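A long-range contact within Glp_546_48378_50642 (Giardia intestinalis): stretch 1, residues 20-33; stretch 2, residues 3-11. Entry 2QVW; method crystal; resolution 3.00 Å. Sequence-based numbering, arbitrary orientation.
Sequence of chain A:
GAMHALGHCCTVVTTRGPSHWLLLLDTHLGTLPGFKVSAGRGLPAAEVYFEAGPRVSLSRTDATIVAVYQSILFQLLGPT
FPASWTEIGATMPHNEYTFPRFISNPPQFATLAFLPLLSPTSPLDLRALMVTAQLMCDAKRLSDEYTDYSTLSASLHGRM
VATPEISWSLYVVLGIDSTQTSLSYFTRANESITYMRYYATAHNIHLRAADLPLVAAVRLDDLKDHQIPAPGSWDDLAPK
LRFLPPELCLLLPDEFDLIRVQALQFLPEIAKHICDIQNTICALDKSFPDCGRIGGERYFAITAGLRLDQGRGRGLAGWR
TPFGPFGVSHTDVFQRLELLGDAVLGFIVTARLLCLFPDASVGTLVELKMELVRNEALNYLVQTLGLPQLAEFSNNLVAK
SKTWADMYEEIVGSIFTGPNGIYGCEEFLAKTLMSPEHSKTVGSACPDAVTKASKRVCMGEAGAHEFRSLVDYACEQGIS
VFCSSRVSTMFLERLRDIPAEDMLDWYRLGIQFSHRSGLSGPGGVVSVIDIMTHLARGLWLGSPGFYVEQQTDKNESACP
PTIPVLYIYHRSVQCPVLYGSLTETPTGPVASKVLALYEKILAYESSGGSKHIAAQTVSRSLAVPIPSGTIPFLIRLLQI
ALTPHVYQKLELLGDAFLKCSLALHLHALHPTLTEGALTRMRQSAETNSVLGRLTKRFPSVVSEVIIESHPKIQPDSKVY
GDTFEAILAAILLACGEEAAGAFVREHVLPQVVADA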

ATOM      1  N   HIS A  20      10.432  18.479 -17.021  1.00 30.02           N
ATOM      2  CA  HIS A  20       9.196  17.731 -17.256  1.00 29.57           C
ATOM      3  C   HIS A  20       9.148  16.938 -18.559  1.00 28.96           C
ATOM      4  O   HIS A  20       9.679  17.371 -19.583  1.00 28.92           O
ATOM      5  CB  HIS A  20       8.015  18.705 -17.191  1.00 29.85           C
ATOM      6  CG  HIS A  20       8.055  19.604 -15.995  1.00 30.71           C
ATOM      7  ND1 HIS A  20       7.766  19.164 -14.721  1.00 31.07           N
ATOM      8  CD2 HIS A  20       8.418  20.900 -15.869  1.00 31.08           C
ATOM      9  CE1 HIS A  20       7.951  20.149 -13.862  1.00 31.43           C
ATOM     10  NE2 HIS A  20       8.347  21.215 -14.534  1.00 31.10           N
ATOM     11  N   TRP A  21       8.505  15.772 -18.509  1.00 28.37           N
ATOM     12  CA  TRP A  21       8.378  14.905 -19.677  1.00 27.70           C
ATOM     13  C   TRP A  21       7.049  14.186 -19.679  1.00 27.53           C
ATOM     14  O   TRP A  21       6.460  13.966 -18.628  1.00 27.46           O
ATOM     15  CB  TRP A  21       9.469  13.843 -19.687  1.00 27.65           C
ATOM     16  CG  TRP A  21      10.839  14.371 -19.523  1.00 26.97           C
ATOM     17  CD1 TRP A  21      11.415  14.817 -18.365  1.00 26.39           C
ATOM     18  CD2 TRP A  21      11.837  14.505 -20.548  1.00 26.64           C
ATOM     19  NE1 TRP A  21      12.717  15.218 -18.607  1.00 26.12           N
ATOM     20  CE2 TRP A  21      12.999  15.037 -19.936  1.00 26.15           C
ATOM     21  CE3 TRP A  21      11.863  14.227 -21.924  1.00 27.32           C
ATOM     22  CZ2 TRP A  21      14.171  15.295 -20.652  1.00 26.51           C
ATOM     23  CZ3 TRP A  21      13.031  14.485 -22.637  1.00 26.99           C
ATOM     24  CH2 TRP A  21      14.168  15.014 -21.997  1.00 26.63           C
ATOM     25  N   LEU A  22       6.584  13.815 -20.866  1.00 27.53           N
ATOM     26  CA  LEU A  22       5.326  13.086 -20.991  1.00 27.75           C
ATOM     27  C   LEU A  22       5.649  11.639 -21.323  1.00 28.12           C
ATOM     28  O   LEU A  22       6.070  11.332 -22.436  1.00 28.44           O
ATOM     29  CB  LEU A  22       4.446  13.681 -22.101  1.00 27.42           C
ATOM     30  CG  LEU A  22       3.257  12.813 -22.551  1.00 27.75           C
ATOM     31  CD1 LEU A  22       2.311  12.570 -21.393  1.00 27.61           C
ATOM     32  CD2 LEU A  22       2.524  13.485 -23.686  1.00 27.97           C
ATOM     33  N   LEU A  23       5.454  10.752 -20.356  1.00 28.38           N
ATOM     34  CA  LEU A  23       5.739   9.351 -20.572  1.00 28.70           C
ATOM     35  C   LEU A  23       4.539   8.598 -21.110  1.00 29.20           C
ATOM     36  O   LEU A  23       3.481   8.576 -20.494  1.00 29.54           O
ATOM     37  CB  LEU A  23       6.219   8.685 -19.280  1.00 28.44           C
ATOM     38  CG  LEU A  23       6.353   7.158 -19.357  1.00 28.66           C
ATOM     39  CD1 LEU A  23       7.128   6.746 -20.597  1.00 29.00           C
ATOM     40  CD2 LEU A  23       7.039   6.666 -18.115  1.00 29.04           C
ATOM     41  N   LEU A  24       4.722   7.968 -22.264  1.00 29.62           N
ATOM     42  CA  LEU A  24       3.668   7.197 -22.901  1.00 30.07           C
ATOM     43  C   LEU A  24       3.947   5.713 -22.722  1.00 30.80           C
ATOM     44  O   LEU A  24       4.968   5.204 -23.180  1.00 31.06           O
ATOM     45  CB  LEU A  24       3.605   7.539 -24.389  1.00 29.80           C
ATOM     46  CG  LEU A  24       3.427   9.036 -24.677  1.00 29.42           C
ATOM     47  CD1 LEU A  24       3.511   9.300 -26.169  1.00 28.69           C
ATOM     48  CD2 LEU A  24       2.091   9.502 -24.114  1.00 29.06           C
ATOM     49  N   LEU A  25       3.041   5.026 -22.042  1.00 31.68           N
ATOM     50  CA  LEU A  25       3.181   3.600 -21.814  1.00 32.64           C
ATOM     51  C   LEU A  25       2.073   2.862 -22.528  1.00 33.46           C
ATOM     52  O   LEU A  25       0.936   3.322 -22.569  1.00 33.74           O
ATOM     53  CB  LEU A  25       3.104   3.288 -20.329  1.00 32.46           C
ATOM     54  CG  LEU A  25       4.318   3.693 -19.511  1.00 32.82           C
ATOM     55  CD1 LEU A  25       4.133   3.219 -18.084  1.00 32.95           C
ATOM     56  CD2 LEU A  25       5.565   3.073 -20.118  1.00 33.50           C
ATOM     57  N   ASP A  26       2.408   1.711 -23.087  1.00 34.46           N
ATOM     58  CA  ASP A  26       1.430   0.905 -23.792  1.00 35.47           C
ATOM     59  C   ASP A  26       0.732  -0.019 -22.815  1.00 36.12           C
ATOM     60  O   ASP A  26       0.036  -0.938 -23.225  1.00 36.57           O
ATOM     61  CB  ASP A  26       2.115   0.072 -24.872  1.00 35.65           C
ATOM     62  CG  ASP A  26       2.905  -1.091 -24.302  1.00 36.88           C
ATOM     63  OD1 ASP A  26       3.537  -0.920 -23.235  1.00 39.02           O
ATOM     64  OD2 ASP A  26       2.906  -2.173 -24.932  1.00 38.26           O
ATOM     65  N   THR A  27       0.917   0.218 -21.521  1.00 36.84           N
ATOM     66  CA  THR A  27       0.298  -0.639 -20.519  1.00 37.79           C
ATOM     67  C   THR A  27      -0.294   0.136 -19.344  1.00 38.24           C
ATOM     68  O   THR A  27       0.063   1.294 -19.104  1.00 38.47           O
ATOM     69  CB  THR A  27       1.308  -1.663 -19.967  1.00 37.88           C
ATOM     70  OG1 THR A  27       2.164  -2.112 -21.021  1.00 38.24           O
ATOM     71  CG2 THR A  27       0.579  -2.861 -19.410  1.00 38.27           C
ATOM     72  N   HIS A  28      -1.201  -0.524 -18.620  1.00 38.88           N
ATOM     73  CA  HIS A  28      -1.869   0.058 -17.452  1.00 39.56           C
ATOM     74  C   HIS A  28      -1.129  -0.305 -16.174  1.00 38.95           C
ATOM     75  O   HIS A  28      -1.137  -1.454 -15.742  1.00 38.66           O
ATOM     76  CB  HIS A  28      -3.311  -0.451 -17.348  1.00 40.37           C
ATOM     77  CG  HIS A  28      -4.157  -0.135 -18.544  1.00 44.10           C
ATOM     78  ND1 HIS A  28      -4.612   1.139 -18.820  1.00 47.31           N
ATOM     79  CD2 HIS A  28      -4.620  -0.925 -19.542  1.00 46.89           C
ATOM     80  CE1 HIS A  28      -5.319   1.117 -19.936  1.00 48.13           C
ATOM     81  NE2 HIS A  28      -5.339  -0.123 -20.394  1.00 48.08           N
ATOM     82  N   LEU A  29      -0.491   0.684 -15.567  1.00 38.44           N
ATOM     83  CA  LEU A  29       0.255   0.470 -14.331  1.00 37.77           C
ATOM     84  C   LEU A  29      -0.185   1.487 -13.279  1.00 37.37           C
ATOM     85  O   LEU A  29       0.646   2.039 -12.552  1.00 37.52           O
ATOM     86  CB  LEU A  29       1.758   0.626 -14.587  1.00 37.65           C
ATOM     87  CG  LEU A  29       2.384  -0.222 -15.694  1.00 37.96           C
ATOM     88  CD1 LEU A  29       3.841   0.160 -15.854  1.00 37.53           C
ATOM     89  CD2 LEU A  29       2.249  -1.696 -15.361  1.00 38.92           C
ATOM     90  N   GLY A  30      -1.491   1.727 -13.205  1.00 36.82           N
ATOM     91  CA  GLY A  30      -2.020   2.691 -12.259  1.00 36.10           C
ATOM     92  C   GLY A  30      -1.127   3.911 -12.141  1.00 35.49           C
ATOM     93  O   GLY A  30      -0.673   4.464 -13.140  1.00 35.65           O
ATOM     94  N   THR A  31      -0.879   4.338 -10.910  1.00 34.94           N
ATOM     95  CA  THR A  31      -0.013   5.475 -10.677  1.00 34.46           C
ATOM     96  C   THR A  31       1.378   4.893 -10.464  1.00 33.94           C
ATOM     97  O   THR A  31       1.512   3.767  -9.974  1.00 34.01           O
ATOM     98  CB  THR A  31      -0.432   6.244  -9.423  1.00 34.46           C
ATOM     99  OG1 THR A  31      -0.242   5.413  -8.278  1.00 34.66           O
ATOM    100  CG2 THR A  31      -1.892   6.636  -9.507  1.00 34.29           C
ATOM    101  N   LEU A  32       2.405   5.649 -10.842  1.00 33.21           N
ATOM    102  CA  LEU A  32       3.779   5.196 -10.687  1.00 32.21           C
ATOM    103  C   LEU A  32       4.444   5.903  -9.529  1.00 31.76           C
ATOM    104  O   LEU A  32       4.494   7.124  -9.488  1.00 31.91           O
ATOM    105  CB  LEU A  32       4.575   5.451 -11.970  1.00 31.95           C
ATOM    106  CG  LEU A  32       4.009   4.784 -13.230  1.00 31.12           C
ATOM    107  CD1 LEU A  32       4.971   4.985 -14.366  1.00 30.56           C
ATOM    108  CD2 LEU A  32       3.788   3.296 -12.999  1.00 30.99           C
ATOM    109  N   PRO A  33       4.963   5.135  -8.564  1.00 31.20           N
ATOM    110  CA  PRO A  33       5.637   5.690  -7.386  1.00 30.86           C
ATOM    111  C   PRO A  33       6.946   6.400  -7.748  1.00 30.45           C
ATOM    112  O   PRO A  33       7.822   5.818  -8.385  1.00 30.55           O
ATOM    113  CB  PRO A  33       5.861   4.456  -6.516  1.00 30.99           C
ATOM    114  CG  PRO A  33       6.093   3.387  -7.533  1.00 31.17           C
ATOM    115  CD  PRO A  33       4.993   3.662  -8.538  1.00 31.24           C
TER
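Stretch 2 (3-11) MHALGHCCT

Neighbouring antiparallel strands alternate their backbone pairings, and residues 3-11 laid against residues 20-33 of Glp_546_48378_50642 illustrate the rule. Residues 20-25 form a strand that pairs with the strand of stretch 2, and the N-to-C directions of these two strands differ by 151°, so stretch 2 is read backwards as stretch 1 is read forwards, with axes 4.5 Å apart at closest approach; the rest of stretch 1 is loop or turn.

The walk begins at His20, which faces Thr11 in a non-hydrogen-bonded pair. Their side chains share one face of the sheet, where His20 ND1 and Thr11 OG1 form a hydrogen bond of 3.2 Å. Trp21 then meets Cys10 in a hydrogen-bonded pair: Trp21 N donates to Cys10 O at 3.1 Å, and Cys10 N returns a bond to Trp21 O at 2.7 Å. On this second face, Trp21 CB lies 4.0 Å from Cys10 CB. Leu22, opposite Cys9, turns back to the face of His20; its CD1 reaches Gly7 CA at 3.9 Å, filling space beside a residue without a side chain.

Leu23 N donates to His8 O at 2.7 Å, while Leu23 CB packs 3.9 Å from Cys10 SG. Leu24 follows alongside Gly7, its CA 3.4 Å from Leu6 O in a CA-H...O contact. The ladder closes at Leu25, whose N donates to Leu6 O at 3.1 Å and whose O accepts from Leu6 N at 3.0 Å.

Beyond Leu25 the chain leaves the strand, yet contact persists through both side chains and backbone carbonyls. The imidazoles of His28 and His4 meet obliquely, with centroids 5.4 Å apart, although His4 is poorly ordered. Gly30, at positive phi, brings its O to 3.6 Å from His8 CE1, at the ring edge. Finally, Leu32 points toward stretch 2 and covers one face of the same ring, its CD1 4.1 Å from the centroid of the His8 imidazole.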

ATOM      1  N   MET A   3      -3.467   3.763 -30.566  1.00 73.51           N
ATOM      2  CA  MET A   3      -4.060   4.644 -29.557  1.00 73.12           C
ATOM      3  C   MET A   3      -3.481   4.344 -28.179  1.00 71.92           C
ATOM      4  O   MET A   3      -3.007   5.246 -27.488  1.00 71.90           O
ATOM      5  CB  MET A   3      -5.578   4.476 -29.480  1.00 73.46           C
ATOM      6  CG  MET A   3      -6.169   5.127 -28.238  1.00 74.83           C
ATOM      7  SD  MET A   3      -7.932   4.897 -28.118  1.00 77.42           S
ATOM      8  CE  MET A   3      -8.515   6.336 -29.043  1.00 77.44           C
ATOM      9  N   HIS A   4      -3.542   3.072 -27.793  1.00 70.30           N
ATOM     10  CA  HIS A   4      -3.033   2.601 -26.504  1.00 68.62           C
ATOM     11  C   HIS A   4      -1.845   3.441 -26.024  1.00 66.51           C
ATOM     12  O   HIS A   4      -0.691   3.135 -26.345  1.00 66.63           O
ATOM     13  CB  HIS A   4      -2.600   1.129 -26.619  1.00 69.28           C
ATOM     14  CG  HIS A   4      -3.192   0.226 -25.575  1.00 71.39           C
ATOM     15  ND1 HIS A   4      -3.074   0.464 -24.222  1.00 73.14           N
ATOM     16  CD2 HIS A   4      -3.879  -0.936 -25.691  1.00 72.97           C
ATOM     17  CE1 HIS A   4      -3.662  -0.510 -23.551  1.00 73.85           C
ATOM     18  NE2 HIS A   4      -4.158  -1.373 -24.419  1.00 74.17           N
ATOM     19  N   ALA A   5      -2.125   4.496 -25.261  1.00 63.50           N
ATOM     20  CA  ALA A   5      -1.063   5.350 -24.752  1.00 60.58           C
ATOM     21  C   ALA A   5      -1.488   6.059 -23.482  1.00 58.56           C
ATOM     22  O   ALA A   5      -2.227   7.042 -23.526  1.00 58.39           O
ATOM     23  CB  ALA A   5      -0.655   6.370 -25.805  1.00 60.74           C
ATOM     24  N   LEU A   6      -1.024   5.541 -22.350  1.00 55.90           N
ATOM     25  CA  LEU A   6      -1.331   6.126 -21.060  1.00 53.21           C
ATOM     26  C   LEU A   6      -0.294   7.200 -20.805  1.00 51.50           C
ATOM     27  O   LEU A   6       0.904   6.956 -20.934  1.00 51.37           O
ATOM     28  CB  LEU A   6      -1.262   5.070 -19.963  1.00 53.02           C
ATOM     29  CG  LEU A   6      -2.327   3.970 -19.973  1.00 52.58           C
ATOM     30  CD1 LEU A   6      -2.224   3.124 -21.226  1.00 52.24           C
ATOM     31  CD2 LEU A   6      -2.146   3.105 -18.739  1.00 52.95           C
ATOM     32  N   GLY A   7      -0.762   8.391 -20.452  1.00 49.50           N
ATOM     33  CA  GLY A   7       0.144   9.494 -20.199  1.00 47.03           C
ATOM     34  C   GLY A   7       0.591   9.582 -18.757  1.00 45.35           C
ATOM     35  O   GLY A   7      -0.145   9.214 -17.846  1.00 45.39           O
ATOM     36  N   HIS A   8       1.810  10.071 -18.561  1.00 43.70           N
ATOM     37  CA  HIS A   8       2.403  10.236 -17.239  1.00 42.01           C
ATOM     38  C   HIS A   8       3.274  11.483 -17.305  1.00 41.52           C
ATOM     39  O   HIS A   8       4.093  11.615 -18.205  1.00 41.43           O
ATOM     40  CB  HIS A   8       3.276   9.025 -16.885  1.00 41.48           C
ATOM     41  CG  HIS A   8       2.506   7.770 -16.606  1.00 39.55           C
ATOM     42  ND1 HIS A   8       1.669   7.636 -15.521  1.00 38.41           N
ATOM     43  CD2 HIS A   8       2.473   6.582 -17.255  1.00 38.32           C
ATOM     44  CE1 HIS A   8       1.152   6.419 -15.511  1.00 37.66           C
ATOM     45  NE2 HIS A   8       1.624   5.759 -16.554  1.00 37.28           N
ATOM     46  N   CYS A   9       3.094  12.396 -16.359  1.00 40.95           N
ATOM     47  CA  CYS A   9       3.879  13.629 -16.340  1.00 40.91           C
ATOM     48  C   CYS A   9       5.120  13.517 -15.466  1.00 40.04           C
ATOM     49  O   CYS A   9       5.069  13.738 -14.257  1.00 40.48           O
ATOM     50  CB  CYS A   9       3.031  14.805 -15.847  1.00 41.25           C
ATOM     51  SG  CYS A   9       1.719  15.329 -16.972  1.00 44.96           S
ATOM     52  N   CYS A  10       6.247  13.178 -16.072  1.00 38.79           N
ATOM     53  CA  CYS A  10       7.468  13.062 -15.300  1.00 37.42           C
ATOM     54  C   CYS A  10       7.976  14.443 -14.931  1.00 35.99           C
ATOM     55  O   CYS A  10       7.593  15.449 -15.536  1.00 35.81           O
ATOM     56  CB  CYS A  10       8.545  12.308 -16.085  1.00 37.58           C
ATOM     57  SG  CYS A  10       8.104  10.603 -16.492  1.00 40.58           S
ATOM     58  N   THR A  11       8.837  14.465 -13.921  1.00 34.52           N
ATOM     59  CA  THR A  11       9.453  15.682 -13.423  1.00 33.35           C
ATOM     60  C   THR A  11      10.755  15.251 -12.773  1.00 32.83           C
ATOM     61  O   THR A  11      10.758  14.719 -11.670  1.00 33.01           O
ATOM     62  CB  THR A  11       8.573  16.379 -12.367  1.00 33.13           C
ATOM     63  OG1 THR A  11       7.266  16.613 -12.903  1.00 33.73           O
ATOM     64  CG2 THR A  11       9.176  17.707 -11.976  1.00 32.29           C
TER